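Local atomic coordinates of thermotoga maritima TmcAL (Thermotoga maritima, PDB entry 5Y0T), a protein that belongs to the HIGH nucleotidyl transferase family of the HUP clan and holds adenosine-5'-rp-alpha-thio-triphosphate in a pocket of its alpha/beta fold. Residues E348-S351 and L352-K355; V362-M365 and S366-R369. One frame throughout, in Å; residues are numbered along the deposited sequence.

Interaction 1: residues E348-S351 and L352-K355; sequences EILS and LMRK
The carbonyl oxygen of Ser351 is gripped by two donors: a water donates to Ser351 O at 2.7 Å, and Arg354 N makes a weak bond to it at 3.3 Å. The same water lies 3.1 Å from Ser351 OG and accepts a hydrogen bond from Lys355 NZ, also at 3.1 Å. Ser351 holds OG anti to its backbone N (chi1 175°), which swings the hydroxyl beside its own carbonyl and lets one water serve both oxygens. Lys355 runs extended until its last torsion, where a bend (chi4 72°) brings the ammonium back toward Ser351; NZ still stays 3.7 Å from OG, and the water spans the gap. Serine suits this place because its short side chain keeps the hydroxyl near its carbonyl, and lysine because it can return across one helical turn. Backbone bonds from Met353 N to Ile349 O and Arg354 N to Leu350 O hold the turn.

Ile349 CD1 meets Leu352 CD2 at 4.1 Å, branch end against branch end, beside Met1. Leu350 spreads its two methyls: CD1 approaches Met353 CE at 4.2 Å, while CD2 lies obliquely to the Arg354 guanidinium, 4.0 Å from NH1. Met353, bent at its sulfur, also packs on Ile34 and Ile361, and Leu350 on Ile339 and Phe342. In the first turn, Glu348 OE1 bonds to Tyr32 and forms a salt bridge to Lys345. The helix is thus amphipathic: Ile349, Leu350 and Met353 are buried against strands, Leu352 packs on loop residues, and the Lys355 ammonium probably complements the partial negative charge of the C-terminal carbonyls.

Interaction 2: residues V362-M365 and S366-R369; sequences VTNM and SLYR
Met365 approaches the Tyr368 ring obliquely: SD stands 5.1 Å from the ring centroid, 60° off the ring normal, a Met-aromatic contact. The methyl touches the same part of the ring, Met365 CE 3.8 Å from Tyr368 CD2. Met365 O approaches obliquely from the opposite side of the ring plane, 3.2 Å from Tyr368 CD2. A methionine chain bent at both chi2 and chi3 can curl back this way, and Tyr368 meets it by placing CG between its backbone N and carbonyl carbon (chi1 80°). On the methionine's side of the ring plane, Val362 CG1 packs on Tyr368 CB at 4.0 Å, the two side chains pointing the same way.

The Asn364 amide is shared between two neighbours. Its oxygen OD1 accepts a bond from Ser366 N at 3.3 Å in the manner of an Asx turn, though the bond is weak, and ND2 lies 3.7 Å from Leu367 CD1. Asparagine suits the start of the turn because its short amide can fold back while its own carbonyl is used as well: Leu367 N bonds to Asn364 O at 2.9 Å. Tyr368 N then bonds to Met365 O at 3.0 Å. These successive steps wind the chain through a 3-10 turn into helix 368-374.

Val362 joins the sheet by backbone bonds to Ile337 and Ile339, whereas Met365 and Tyr368 face Ile388 of helix 381-399 and Phe414 of helix 412-415.

Interactions 1 and 2 come in series along the chain, with centres about 17 Å apart. Helix 346-356, which carries interaction 1, links strand 337-343 to strand 361-362 in a beta-alpha-beta unit whose two strands pair in parallel; interaction 2 begins on the last residue of that second strand and leads into helix 368-374. They touch where Arg354 NH1 packs 3.4 Å from Thr363 CG2, so the helix's exposed arginine reaches the exit of the strand. The first lies within the helix whose buried side chains pack on the sheet, and the second turns the chain from the sheet toward helices 381-399 and 412-415. Both stand on one continuous run of chain, from strand 337-343 to helix 368-374.

Interaction 1: residues E348-S351 and L352-K355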
loop_
_atom_site.group_PDB
_atom_site.type_symbol
_atom_site.label_atom_id
_atom_site.label_comp_id
_atom_site.label_asym_id
_atom_site.label_seq_id
_atom_site.Cartn_x
_atom_site.Cartn_y
_atom_site.Cartn_z
ATOM N N GLU A 348 15.351 1.373 39.472
ATOM C CA GLU A 348 15.144 0.496 40.613
ATOM C C GLU A 348 14.015 -0.499 40.344
ATOM O O GLU A 348 14.163 -1.688 40.639
ATOM C CB GLU A 348 14.845 1.319 41.872
ATOM C CG GLU A 348 15.969 2.292 42.246
ATOM C CD GLU A 348 15.541 3.341 43.263
ATOM O OE1 GLU A 348 14.405 3.250 43.787
ATOM O OE2 GLU A 348 16.347 4.260 43.537
ATOM N N ILE A 349 12.894 -0.031 39.791
ATOM C CA ILE A 349 11.765 -0.950 39.577
ATOM C C ILE A 349 12.010 -1.761 38.307
ATOM O O ILE A 349 11.616 -2.918 38.217
ATOM C CB ILE A 349 10.380 -0.214 39.525
ATOM C CG1 ILE A 349 9.222 -1.223 39.559
ATOM C CG2 ILE A 349 10.248 0.676 38.290
ATOM C CD1 ILE A 349 9.238 -2.123 40.805
ATOM N N LEU A 350 12.734 -1.191 37.352
ATOM C CA LEU A 350 13.058 -1.957 36.148
ATOM C C LEU A 350 13.983 -3.122 36.491
ATOM O O LEU A 350 13.839 -4.231 35.971
ATOM C CB LEU A 350 13.685 -1.052 35.092
ATOM C CG LEU A 350 14.037 -1.740 33.768
ATOM C CD1 LEU A 350 12.806 -2.433 33.190
ATOM C CD2 LEU A 350 14.605 -0.717 32.784
ATOM N N SER A 351 14.909 -2.883 37.415
ATOM C CA SER A 351 15.800 -3.928 37.867
ATOM C C SER A 351 15.023 -5.088 38.526
ATOM O O SER A 351 15.316 -6.275 38.304
ATOM C CB SER A 351 16.838 -3.334 38.830
ATOM O OG SER A 351 17.650 -4.352 39.379
ATOM N N LEU A 352 14.016 -4.746 39.315
ATOM C CA LEU A 352 13.181 -5.767 39.938
ATOM C C LEU A 352 12.357 -6.523 38.887
ATOM O O LEU A 352 12.208 -7.735 38.976
ATOM C CB LEU A 352 12.252 -5.144 40.980
ATOM C CG LEU A 352 11.468 -6.175 41.799
ATOM C CD1 LEU A 352 12.428 -7.092 42.571
ATOM C CD2 LEU A 352 10.522 -5.491 42.761
ATOM N N MET A 353 11.830 -5.799 37.901
ATOM C CA MET A 353 11.118 -6.427 36.786
ATOM C C MET A 353 11.972 -7.469 36.088
ATOM O O MET A 353 11.465 -8.509 35.683
ATOM C CB MET A 353 10.656 -5.384 35.764
ATOM C CG MET A 353 9.469 -4.558 36.233
ATOM S SD MET A 353 9.113 -3.191 35.115
ATOM C CE MET A 353 8.990 -4.075 33.561
ATOM N N ARG A 354 13.269 -7.206 35.952
ATOM C CA ARG A 354 14.122 -8.183 35.274
ATOM C C ARG A 354 14.152 -9.489 36.051
ATOM O O ARG A 354 14.304 -10.564 35.466
ATOM C CB ARG A 354 15.533 -7.642 35.069
ATOM C CG ARG A 354 15.585 -6.471 34.075
ATOM C CD ARG A 354 17.017 -6.134 33.659
ATOM N NE ARG A 354 17.097 -4.844 32.970
ATOM C CZ ARG A 354 16.854 -4.667 31.671
ATOM N NH1 ARG A 354 16.959 -3.459 31.133
ATOM N NH2 ARG A 354 16.504 -5.697 30.908
ATOM N N LYS A 355 13.989 -9.410 37.367
ATOM C CA LYS A 355 13.917 -10.629 38.169
ATOM C C LYS A 355 12.518 -11.247 38.157
ATOM O O LYS A 355 12.375 -12.468 38.193
ATOM C CB LYS A 355 14.337 -10.359 39.619
ATOM C CG LYS A 355 15.771 -9.832 39.777
ATOM C CD LYS A 355 16.066 -9.519 41.248
ATOM C CE LYS A 355 17.505 -9.046 41.472
ATOM N NZ LYS A 355 17.761 -7.665 40.960
HETATM O O HOH W 1 17.868 -7.120 37.928
#

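Interaction 2: residues V362-M365 and S366-R369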
loop_
_atom_site.group_PDB
_atom_site.type_symbol
_atom_site.label_atom_id
_atom_site.label_comp_id
_atom_site.label_asym_id
_atom_site.label_seq_id
_atom_site.Cartn_x
_atom_site.Cartn_y
_atom_site.Cartn_z
ATOM N N VAL A 362 12.406 -6.070 26.462
ATOM C CA VAL A 362 13.172 -5.519 25.348
ATOM C C VAL A 362 13.487 -4.055 25.642
ATOM O O VAL A 362 12.578 -3.240 25.737
ATOM C CB VAL A 362 12.392 -5.631 24.007
ATOM C CG1 VAL A 362 13.182 -4.988 22.855
ATOM C CG2 VAL A 362 12.060 -7.092 23.697
ATOM N N THR A 363 14.764 -3.738 25.832
ATOM C CA THR A 363 15.218 -2.347 25.958
ATOM C C THR A 363 15.902 -1.970 24.651
ATOM O O THR A 363 15.534 -1.007 23.975
ATOM C CB THR A 363 16.187 -2.113 27.166
ATOM O OG1 THR A 363 17.147 -3.171 27.241
ATOM C CG2 THR A 363 15.418 -2.068 28.472
ATOM N N ASN A 364 16.917 -2.742 24.313
ATOM C CA ASN A 364 17.704 -2.506 23.119
ATOM C C ASN A 364 17.101 -3.285 21.955
ATOM O O ASN A 364 17.269 -4.506 21.856
ATOM C CB ASN A 364 19.147 -2.945 23.397
ATOM C CG ASN A 364 20.132 -2.470 22.349
ATOM O OD1 ASN A 364 19.768 -2.195 21.207
ATOM N ND2 ASN A 364 21.416 -2.402 22.736
ATOM N N MET A 365 16.460 -2.573 21.035
ATOM C CA MET A 365 15.728 -3.243 19.956
ATOM C C MET A 365 16.677 -3.987 19.019
ATOM O O MET A 365 16.331 -5.038 18.483
ATOM C CB MET A 365 14.879 -2.237 19.180
ATOM C CG MET A 365 13.498 -1.969 19.807
ATOM S SD MET A 365 12.403 -3.403 19.796
ATOM C CE MET A 365 11.768 -3.333 18.109
ATOM N N SER A 366 17.891 -3.470 18.847
ATOM C CA SER A 366 18.873 -4.141 17.992
ATOM C C SER A 366 19.185 -5.537 18.504
ATOM O O SER A 366 19.727 -6.361 17.777
ATOM C CB SER A 366 20.169 -3.324 17.892
ATOM O OG SER A 366 19.939 -2.107 17.196
ATOM N N LEU A 367 18.876 -5.789 19.772
ATOM C CA LEU A 367 19.094 -7.099 20.370
ATOM C C LEU A 367 17.841 -7.982 20.493
ATOM O O LEU A 367 17.919 -9.055 21.094
ATOM C CB LEU A 367 19.715 -6.929 21.765
ATOM C CG LEU A 367 20.990 -6.076 21.841
ATOM C CD1 LEU A 367 21.534 -6.066 23.272
ATOM C CD2 LEU A 367 22.047 -6.554 20.860
ATOM N N TYR A 368 16.676 -7.543 20.009
ATOM C CA TYR A 368 15.475 -8.261 20.429
ATOM C C TYR A 368 15.457 -9.710 19.965
ATOM O O TYR A 368 14.879 -10.553 20.644
ATOM C CB TYR A 368 14.195 -7.546 19.997
ATOM C CG TYR A 368 13.706 -7.701 18.571
ATOM C CD1 TYR A 368 13.187 -8.907 18.101
ATOM C CD2 TYR A 368 13.653 -6.605 17.732
ATOM C CE1 TYR A 368 12.714 -9.022 16.820
ATOM C CE2 TYR A 368 13.157 -6.709 16.449
ATOM C CZ TYR A 368 12.684 -7.918 15.999
ATOM O OH TYR A 368 12.182 -8.017 14.710
ATOM N N ARG A 369 16.120 -10.015 18.845
ATOM C CA ARG A 369 16.170 -11.402 18.395
ATOM C C ARG A 369 17.052 -12.249 19.296
ATOM O O ARG A 369 16.793 -13.442 19.471
ATOM C CB ARG A 369 16.669 -11.499 16.952
ATOM C CG ARG A 369 15.763 -10.792 15.970
ATOM C CD ARG A 369 16.200 -11.043 14.543
ATOM N NE ARG A 369 15.242 -11.918 13.882
ATOM C CZ ARG A 369 14.230 -11.485 13.142
ATOM N NH1 ARG A 369 14.056 -10.188 12.946
ATOM N NH2 ARG A 369 13.399 -12.353 12.596
#